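Local coordinates for choline/ethanolamine kinase family protein (Mesorhizobium loti, PDB 3DXQ) that probably phosphorylates ethanolamine or a related small alcohol such as choline, at residues 171-180 and 197-208. Numbering follows the deposited sequence.
Sequences LPLAACHCDP and WEYSGMNDPLWD
H177 and C178 open what matches the H-x-D...N catalytic-loop motif of this kinase family, H177, D179 and N184 being its signature residues, and D208 of helix 206-215 holds their backbone. One carboxylate spans two successive amides: C178 N reaches D208 OD1 at 2.8 Å, and H177 N meets the syn lone pair of D208 OD2 at 3.0 Å. This recalls the helix aspartate that binds the catalytic-loop backbone in protein kinases. OD2 also takes a bond from H118 NE2. With an alanine in place of D208, both loop amides and H118 would probably lose their shared acceptor, and the turn at H177 and C178 would be free to shift. W207 adds a third grip; its NE1 lies 3.0 Å from C178 O, which sits close to the indole plane, although the nitrogen stands above the carbonyl plane. The H177 ring, with CG anti to the backbone N (chi1 -178°), swings over to W197, where its CD2 edge meets one face of the indole, planes 61° apart. With D179 N donating to ND1 and NE2 bonded to V195 O, the ring has a partner at each nitrogen, which fixes its rotation.

Beside the loop, 174-176 and 201-203 form a two-stranded antiparallel sheet. A174 and N203 make one hydrogen-bonded pair (A174 N to N203 O, 2.8 Å), C176 and G201 the next. C176 and N203 share a face, C176 SG to N203 CB 3.7 Å, and P205 closes over A174 there. On the opposite face the bent selenomethionine M202 brings SE within 4.2 Å of A175 CB.

Most of the unit is buried: helix 106-118 lies against C176, P205 and D208, helix 55-67 packs on W197, and helix 237-263 reaches D204 through R242 and Y246.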
loop_
_atom_site.group_PDB
_atom_site.type_symbol
_atom_site.label_atom_id
_atom_site.label_comp_id
_atom_site.label_asym_id
_atom_site.label_seq_id
_atom_site.Cartn_x
_atom_site.Cartn_y
_atom_site.Cartn_z
ATOM N N LEU A 171 1.065 14.113 -15.281
ATOM C CA LEU A 171 1.331 12.742 -14.916
ATOM C C LEU A 171 0.089 11.920 -15.272
ATOM O O LEU A 171 -1.033 12.423 -15.237
ATOM C CB LEU A 171 1.621 12.648 -13.434
ATOM C CG LEU A 171 2.804 13.496 -12.964
ATOM C CD1 LEU A 171 2.699 13.761 -11.479
ATOM C CD2 LEU A 171 4.113 12.816 -13.330
ATOM N N PRO A 172 0.283 10.654 -15.631
ATOM C CA PRO A 172 -0.865 9.842 -15.920
ATOM C C PRO A 172 -1.606 9.524 -14.623
ATOM O O PRO A 172 -1.013 9.646 -13.545
ATOM C CB PRO A 172 -0.255 8.578 -16.524
ATOM C CG PRO A 172 1.130 8.496 -15.937
ATOM C CD PRO A 172 1.556 9.918 -15.756
ATOM N N LEU A 173 -2.878 9.146 -14.750
ATOM C CA LEU A 173 -3.758 8.874 -13.617
ATOM C C LEU A 173 -4.362 7.472 -13.777
ATOM O O LEU A 173 -4.954 7.125 -14.807
ATOM C CB LEU A 173 -4.870 9.921 -13.540
ATOM C CG LEU A 173 -5.437 10.211 -12.145
ATOM C CD1 LEU A 173 -4.417 10.983 -11.258
ATOM C CD2 LEU A 173 -6.728 10.986 -12.261
ATOM N N ALA A 174 -4.175 6.645 -12.763
ATOM C CA ALA A 174 -4.640 5.285 -12.825
ATOM C C ALA A 174 -5.293 4.893 -11.501
ATOM O O ALA A 174 -5.010 5.503 -10.450
ATOM C CB ALA A 174 -3.459 4.373 -13.125
ATOM N N ALA A 175 -6.168 3.885 -11.568
ATOM C CA ALA A 175 -6.745 3.265 -10.377
ATOM C C ALA A 175 -5.653 2.541 -9.574
ATOM O O ALA A 175 -5.262 1.443 -9.917
ATOM C CB ALA A 175 -7.836 2.267 -10.794
ATOM N N CYS A 176 -5.172 3.163 -8.499
ATOM C CA CYS A 176 -4.065 2.625 -7.726
ATOM C C CYS A 176 -4.447 2.094 -6.359
ATOM O O CYS A 176 -5.330 2.619 -5.698
ATOM C CB CYS A 176 -3.005 3.703 -7.560
ATOM S SG CYS A 176 -2.315 4.247 -9.122
ATOM N N HIS A 177 -3.732 1.059 -5.929
ATOM C CA HIS A 177 -3.950 0.470 -4.620
ATOM C C HIS A 177 -3.525 1.424 -3.505
ATOM O O HIS A 177 -4.188 1.484 -2.477
ATOM C CB HIS A 177 -3.167 -0.821 -4.497
ATOM C CG HIS A 177 -3.363 -1.509 -3.193
ATOM N ND1 HIS A 177 -2.728 -1.100 -2.039
ATOM C CD2 HIS A 177 -4.122 -2.582 -2.856
ATOM C CE1 HIS A 177 -3.096 -1.889 -1.041
ATOM N NE2 HIS A 177 -3.938 -2.797 -1.510
ATOM N N CYS A 178 -2.396 2.110 -3.700
ATOM C CA CYS A 178 -1.913 3.171 -2.795
ATOM C C CYS A 178 -1.239 2.779 -1.485
ATOM O O CYS A 178 -0.539 3.596 -0.904
ATOM C CB CYS A 178 -3.016 4.180 -2.507
ATOM S SG CYS A 178 -3.515 5.062 -3.979
ATOM N N ASP A 179 -1.460 1.566 -0.998
ATOM C CA ASP A 179 -0.745 1.091 0.179
ATOM C C ASP A 179 -0.353 -0.368 -0.008
ATOM O O ASP A 179 -0.754 -1.223 0.778
ATOM C CB ASP A 179 -1.592 1.262 1.449
ATOM C CG ASP A 179 -0.809 0.952 2.731
ATOM O OD1 ASP A 179 0.368 1.377 2.849
ATOM O OD2 ASP A 179 -1.387 0.285 3.612
ATOM N N PRO A 180 0.434 -0.657 -1.057
ATOM C CA PRO A 180 0.806 -2.036 -1.385
ATOM C C PRO A 180 1.866 -2.661 -0.467
ATOM O O PRO A 180 2.984 -2.954 -0.901
ATOM C CB PRO A 180 1.309 -1.916 -2.829
ATOM C CG PRO A 180 1.884 -0.539 -2.885
ATOM C CD PRO A 180 0.990 0.306 -2.029
ATOM N N TRP A 197 -8.101 -2.809 0.083
ATOM C CA TRP A 197 -8.258 -1.667 -0.805
ATOM C C TRP A 197 -8.754 -0.437 -0.108
ATOM O O TRP A 197 -9.267 0.469 -0.743
ATOM C CB TRP A 197 -9.206 -2.058 -1.948
ATOM C CG TRP A 197 -8.650 -3.204 -2.708
ATOM C CD1 TRP A 197 -8.794 -4.519 -2.411
ATOM C CD2 TRP A 197 -7.801 -3.143 -3.862
ATOM N NE1 TRP A 197 -8.116 -5.290 -3.318
ATOM C CE2 TRP A 197 -7.490 -4.468 -4.219
ATOM C CE3 TRP A 197 -7.285 -2.101 -4.635
ATOM C CZ2 TRP A 197 -6.693 -4.777 -5.314
ATOM C CZ3 TRP A 197 -6.487 -2.408 -5.720
ATOM C CH2 TRP A 197 -6.200 -3.733 -6.050
ATOM N N GLU A 198 -8.558 -0.367 1.194
ATOM C CA GLU A 198 -9.091 0.766 1.958
ATOM C C GLU A 198 -8.482 2.134 1.608
ATOM O O GLU A 198 -9.154 3.161 1.770
ATOM C CB GLU A 198 -8.988 0.495 3.463
ATOM C CG GLU A 198 -7.569 0.393 3.981
ATOM C CD GLU A 198 -7.497 -0.237 5.353
ATOM O OE1 GLU A 198 -8.235 0.224 6.265
ATOM O OE2 GLU A 198 -6.700 -1.186 5.514
ATOM N N TYR A 199 -7.241 2.159 1.122
ATOM C CA TYR A 199 -6.593 3.428 0.757
ATOM C C TYR A 199 -6.605 3.704 -0.758
ATOM O O TYR A 199 -5.964 4.645 -1.227
ATOM C CB TYR A 199 -5.152 3.459 1.260
ATOM C CG TYR A 199 -4.975 3.403 2.759
ATOM C CD1 TYR A 199 -4.911 4.574 3.526
ATOM C CD2 TYR A 199 -4.809 2.191 3.401
ATOM C CE1 TYR A 199 -4.710 4.519 4.910
ATOM C CE2 TYR A 199 -4.627 2.119 4.770
ATOM C CZ TYR A 199 -4.573 3.279 5.521
ATOM O OH TYR A 199 -4.379 3.165 6.878
ATOM N N SER A 200 -7.338 2.891 -1.513
ATOM C CA SER A 200 -7.383 3.002 -2.967
ATOM C C SER A 200 -7.822 4.360 -3.408
ATOM O O SER A 200 -8.539 5.036 -2.683
ATOM C CB SER A 200 -8.362 1.989 -3.562
ATOM O OG SER A 200 -7.996 0.670 -3.239
ATOM N N GLY A 201 -7.401 4.729 -4.616
ATOM C CA GLY A 201 -7.754 6.006 -5.237
ATOM C C GLY A 201 -7.104 6.184 -6.618
ATOM O O GLY A 201 -6.258 5.383 -7.039
HETATM N N MSE A 202 -7.514 7.223 -7.343
HETATM C CA MSE A 202 -6.883 7.556 -8.605
HETATM C C MSE A 202 -5.566 8.197 -8.177
HETATM O O MSE A 202 -5.550 8.970 -7.217
HETATM C CB MSE A 202 -7.732 8.538 -9.409
HETATM C CG MSE A 202 -9.122 8.057 -9.733
HETATM SE SE MSE A 202 -9.087 6.265 -10.552
HETATM C CE MSE A 202 -8.114 6.753 -12.234
ATOM N N ASN A 203 -4.475 7.863 -8.872
ATOM C CA ASN A 203 -3.151 8.302 -8.506
ATOM C C ASN A 203 -2.183 8.116 -9.682
ATOM O O ASN A 203 -2.540 7.554 -10.730
ATOM C CB ASN A 203 -2.687 7.468 -7.303
ATOM C CG ASN A 203 -1.513 8.093 -6.548
ATOM O OD1 ASN A 203 -1.021 9.157 -6.897
ATOM N ND2 ASN A 203 -1.066 7.413 -5.506
ATOM N N ASP A 204 -0.966 8.633 -9.513
ATOM C CA ASP A 204 0.135 8.372 -10.437
ATOM C C ASP A 204 0.486 6.899 -10.255
ATOM O O ASP A 204 0.927 6.519 -9.180
ATOM C CB ASP A 204 1.318 9.243 -10.061
ATOM C CG ASP A 204 2.479 9.114 -11.005
ATOM O OD1 ASP A 204 2.510 8.163 -11.817
ATOM O OD2 ASP A 204 3.377 9.990 -10.896
ATOM N N PRO A 205 0.288 6.069 -11.298
ATOM C CA PRO A 205 0.518 4.644 -11.208
ATOM C C PRO A 205 1.846 4.270 -10.585
ATOM O O PRO A 205 1.931 3.237 -9.925
ATOM C CB PRO A 205 0.494 4.193 -12.683
ATOM C CG PRO A 205 0.588 5.427 -13.485
ATOM C CD PRO A 205 -0.100 6.447 -12.666
ATOM N N LEU A 206 2.873 5.086 -10.792
ATOM C CA LEU A 206 4.195 4.790 -10.242
ATOM C C LEU A 206 4.305 4.989 -8.737
ATOM O O LEU A 206 5.341 4.671 -8.133
ATOM C CB LEU A 206 5.297 5.573 -10.988
ATOM C CG LEU A 206 5.348 5.260 -12.477
ATOM C CD1 LEU A 206 6.635 5.740 -13.100
ATOM C CD2 LEU A 206 5.110 3.756 -12.749
ATOM N N TRP A 207 3.255 5.508 -8.114
ATOM C CA TRP A 207 3.255 5.594 -6.660
ATOM C C TRP A 207 3.205 4.180 -6.089
ATOM O O TRP A 207 3.881 3.882 -5.099
ATOM C CB TRP A 207 2.065 6.370 -6.129
ATOM C CG TRP A 207 1.845 6.099 -4.704
ATOM C CD1 TRP A 207 1.109 5.079 -4.170
ATOM C CD2 TRP A 207 2.373 6.840 -3.604
ATOM N NE1 TRP A 207 1.146 5.140 -2.796
ATOM C CE2 TRP A 207 1.904 6.219 -2.421
ATOM C CE3 TRP A 207 3.179 7.972 -3.501
ATOM C CZ2 TRP A 207 2.227 6.681 -1.163
ATOM C CZ3 TRP A 207 3.506 8.439 -2.242
ATOM C CH2 TRP A 207 3.034 7.791 -1.085
ATOM N N ASP A 208 2.392 3.326 -6.712
ATOM C CA ASP A 208 2.257 1.940 -6.300
ATOM C C ASP A 208 3.583 1.205 -6.364
ATOM O O ASP A 208 3.949 0.478 -5.417
ATOM C CB ASP A 208 1.214 1.205 -7.176
ATOM C CG ASP A 208 -0.231 1.441 -6.715
ATOM O OD1 ASP A 208 -0.444 2.102 -5.660
ATOM O OD2 ASP A 208 -1.158 0.927 -7.394
#